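Local coordinates for protein CT021 (Chlamydia trachomatis serovar L2, PDB 6UXD) that is of unknown function but belongs to a chlamydial family grouped with the LolA and LolB lipoprotein-carrier proteins, at residues 42-47 and 212-217. Residues are numbered along the deposited sequence; the frame is centred on the assembly and turned at random.
Sequences ATWVEM and PALPNF. Unlike the reference sequence in segment 42-47: M47 (reference Val).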
ATOM      1  N   ALA A  42     -12.572 -11.172  -7.894  1.00 60.53           N
ATOM      2  CA  ALA A  42     -12.214 -10.352  -6.746  1.00 53.17           C
ATOM      3  C   ALA A  42     -10.744 -10.526  -6.402  1.00 51.57           C
ATOM      4  O   ALA A  42     -10.176 -11.603  -6.579  1.00 49.43           O
ATOM      5  CB  ALA A  42     -13.060 -10.711  -5.523  1.00 50.21           C
ATOM      6  N   THR A  43     -10.147  -9.457  -5.884  1.00 44.29           N
ATOM      7  CA  THR A  43      -8.828  -9.519  -5.273  1.00 44.60           C
ATOM      8  C   THR A  43      -8.937  -9.030  -3.839  1.00 37.40           C
ATOM      9  O   THR A  43      -9.462  -7.938  -3.590  1.00 42.39           O
ATOM     10  CB  THR A  43      -7.816  -8.687  -6.077  1.00 43.23           C
ATOM     11  OG1 THR A  43      -7.735  -9.212  -7.402  1.00 48.14           O
ATOM     12  CG2 THR A  43      -6.428  -8.740  -5.452  1.00 44.01           C
ATOM     13  N   TRP A  44      -8.438  -9.833  -2.901  1.00 34.70           N
ATOM     14  CA  TRP A  44      -8.446  -9.489  -1.488  1.00 39.07           C
ATOM     15  C   TRP A  44      -7.082  -8.961  -1.061  1.00 42.37           C
ATOM     16  O   TRP A  44      -6.068  -9.640  -1.248  1.00 37.99           O
ATOM     17  CB  TRP A  44      -8.797 -10.701  -0.633  1.00 36.78           C
ATOM     18  CG  TRP A  44     -10.189 -11.211  -0.857  1.00 38.99           C
ATOM     19  CD1 TRP A  44     -10.613 -12.013  -1.869  1.00 39.30           C
ATOM     20  CD2 TRP A  44     -11.333 -10.949  -0.042  1.00 39.64           C
ATOM     21  NE1 TRP A  44     -11.954 -12.270  -1.736  1.00 42.37           N
ATOM     22  CE2 TRP A  44     -12.418 -11.637  -0.614  1.00 44.49           C
ATOM     23  CE3 TRP A  44     -11.538 -10.220   1.130  1.00 40.04           C
ATOM     24  CZ2 TRP A  44     -13.695 -11.603  -0.059  1.00 36.70           C
ATOM     25  CZ3 TRP A  44     -12.805 -10.185   1.679  1.00 39.43           C
ATOM     26  CH2 TRP A  44     -13.864 -10.871   1.089  1.00 36.24           C
ATOM     27  N   VAL A  45      -7.076  -7.785  -0.439  1.00 39.65           N
ATOM     28  CA  VAL A  45      -5.865  -7.131   0.044  1.00 40.05           C
ATOM     29  C   VAL A  45      -6.026  -6.820   1.521  1.00 35.41           C
ATOM     30  O   VAL A  45      -6.925  -6.062   1.908  1.00 40.46           O
ATOM     31  CB  VAL A  45      -5.570  -5.834  -0.737  1.00 32.36           C
ATOM     32  CG1 VAL A  45      -4.305  -5.154  -0.197  1.00 36.34           C
ATOM     33  CG2 VAL A  45      -5.525  -6.149  -2.237  1.00 40.43           C
ATOM     34  N   GLU A  46      -5.119  -7.335   2.329  1.00 40.88           N
ATOM     35  CA  GLU A  46      -5.064  -7.087   3.760  1.00 42.73           C
ATOM     36  C   GLU A  46      -4.072  -5.970   4.071  1.00 48.14           C
ATOM     37  O   GLU A  46      -2.998  -5.900   3.472  1.00 46.33           O
ATOM     38  CB  GLU A  46      -4.687  -8.393   4.458  1.00 43.79           C
ATOM     39  CG  GLU A  46      -4.113  -8.316   5.829  1.00 49.72           C
ATOM     40  CD  GLU A  46      -3.388  -9.610   6.192  1.00 56.50           C
ATOM     41  OE1 GLU A  46      -4.035 -10.693   6.103  1.00 46.30           O
ATOM     42  OE2 GLU A  46      -2.174  -9.540   6.555  1.00 52.62           O
ATOM     43  N   MET A  47      -4.442  -5.089   5.003  1.00 50.56           N
ATOM     44  CA  MET A  47      -3.633  -3.925   5.358  1.00 50.84           C
ATOM     45  C   MET A  47      -3.602  -3.788   6.874  1.00 53.89           C
ATOM     46  O   MET A  47      -4.648  -3.574   7.498  1.00 49.77           O
ATOM     47  CB  MET A  47      -4.194  -2.644   4.735  1.00 50.29           C
ATOM     48  CG  MET A  47      -4.635  -2.791   3.300  1.00 45.32           C
ATOM     49  N   PRO A 212      -7.055 -14.365  10.334  1.00 51.47           N
ATOM     50  CA  PRO A 212      -8.045 -15.393   9.993  1.00 46.77           C
ATOM     51  C   PRO A 212      -8.316 -15.457   8.499  1.00 52.00           C
ATOM     52  O   PRO A 212      -8.090 -14.506   7.738  1.00 44.25           O
ATOM     53  CB  PRO A 212      -9.304 -14.959  10.755  1.00 44.51           C
ATOM     54  CG  PRO A 212      -8.814 -14.046  11.833  1.00 46.15           C
ATOM     55  CD  PRO A 212      -7.598 -13.378  11.290  1.00 43.80           C
ATOM     56  N   ALA A 213      -8.826 -16.615   8.094  1.00 42.60           N
ATOM     57  CA  ALA A 213      -9.165 -16.874   6.708  1.00 49.79           C
ATOM     58  C   ALA A 213     -10.184 -15.866   6.193  1.00 42.37           C
ATOM     59  O   ALA A 213     -10.894 -15.201   6.953  1.00 43.74           O
ATOM     60  CB  ALA A 213      -9.738 -18.280   6.551  1.00 43.95           C
ATOM     61  N   LEU A 214     -10.281 -15.814   4.875  1.00 39.65           N
ATOM     62  CA  LEU A 214     -11.139 -14.861   4.202  1.00 43.74           C
ATOM     63  C   LEU A 214     -12.614 -15.136   4.502  1.00 44.86           C
ATOM     64  O   LEU A 214     -12.998 -16.277   4.763  1.00 38.28           O
ATOM     65  CB  LEU A 214     -10.894 -14.938   2.702  1.00 44.04           C
ATOM     66  CG  LEU A 214      -9.493 -14.532   2.223  1.00 42.85           C
ATOM     67  CD1 LEU A 214      -9.450 -14.642   0.702  1.00 47.95           C
ATOM     68  CD2 LEU A 214      -9.146 -13.123   2.693  1.00 42.43           C
ATOM     69  N   PRO A 215     -13.458 -14.102   4.469  1.00 44.32           N
ATOM     70  CA  PRO A 215     -14.907 -14.325   4.553  1.00 42.04           C
ATOM     71  C   PRO A 215     -15.375 -15.366   3.558  1.00 44.05           C
ATOM     72  O   PRO A 215     -14.917 -15.416   2.416  1.00 47.72           O
ATOM     73  CB  PRO A 215     -15.497 -12.947   4.235  1.00 44.62           C
ATOM     74  CG  PRO A 215     -14.426 -11.991   4.741  1.00 41.38           C
ATOM     75  CD  PRO A 215     -13.124 -12.668   4.408  1.00 43.54           C
ATOM     76  N   ASN A 216     -16.309 -16.189   4.009  1.00 40.29           N
ATOM     77  CA  ASN A 216     -16.937 -17.214   3.195  1.00 47.65           C
ATOM     78  C   ASN A 216     -18.307 -16.715   2.773  1.00 51.72           C
ATOM     79  O   ASN A 216     -19.184 -16.499   3.624  1.00 42.99           O
ATOM     80  CB  ASN A 216     -17.068 -18.519   3.975  1.00 49.84           C
ATOM     81  CG  ASN A 216     -15.729 -19.150   4.256  1.00 48.58           C
ATOM     82  OD1 ASN A 216     -15.061 -19.632   3.340  1.00 54.52           O
ATOM     83  ND2 ASN A 216     -15.323 -19.152   5.524  1.00 56.38           N
ATOM     84  N   PHE A 217     -18.480 -16.521   1.475  1.00 50.55           N
ATOM     85  CA  PHE A 217     -19.739 -16.049   0.933  1.00 52.95           C
ATOM     86  C   PHE A 217     -20.396 -17.183   0.116  1.00 59.66           C
ATOM     87  O   PHE A 217     -21.315 -16.968  -0.681  1.00 64.67           O
ATOM     88  CB  PHE A 217     -19.502 -14.794   0.085  1.00 47.94           C
ATOM     89  CG  PHE A 217     -19.159 -13.559   0.887  1.00 45.26           C
ATOM     90  CD1 PHE A 217     -18.520 -12.492   0.282  1.00 54.26           C
ATOM     91  CD2 PHE A 217     -19.476 -13.457   2.227  1.00 48.33           C
ATOM     92  CE1 PHE A 217     -18.204 -11.337   1.004  1.00 51.80           C
ATOM     93  CE2 PHE A 217     -19.160 -12.322   2.963  1.00 47.96           C
ATOM     94  CZ  PHE A 217     -18.526 -11.252   2.345  1.00 53.30           C
ATOM     95  OXT PHE A 217     -20.040 -18.365   0.238  1.00 54.82           O
TER
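W44 reaches out from strand 43-50 and takes the C-terminal tail on its indole, meeting L214, P215 and F217 in turn. The tight part is shared by L214 and P215. L214 CD1 sits 3.9 Å from the centroid of the W44 five-membered ring and only 16° off its normal, which defines a CH-pi contact over a face. L214 CD2 spreads the same contact toward the six-membered ring, 4.1 Å from W44 CE3. Each CG lies anti to its own carbonyl carbon (chi1 -65° in W44, -64° in L214), and the two side chains run antiparallel, bringing the leucine methyls over the indole. At the outer end of the six-membered ring, P215 CD comes within 3.7 Å of W44 CZ3 at an oblique angle, with P215 CG 3.9 Å from W44 CH2. L81 on strand 79-84 touches both W44 and P215, tying this pair to the neighbouring strand.

Packing slackens at the chain terminus. F217 CE1 stands 4.4 Å from W44 CH2, near the indole plane, and F217 is solvent-exposed, whereas W44 is buried; M90 and F92 also touch the phenyl group. Only some 200 Å² is buried between the segments, by apolar contacts. Backbone angles of 212-215 are polyproline-II-like, as in an extended C-terminal tail packed over a local antiparallel sheet, here strands 29-38, 43-50, 79-84 and 90-95.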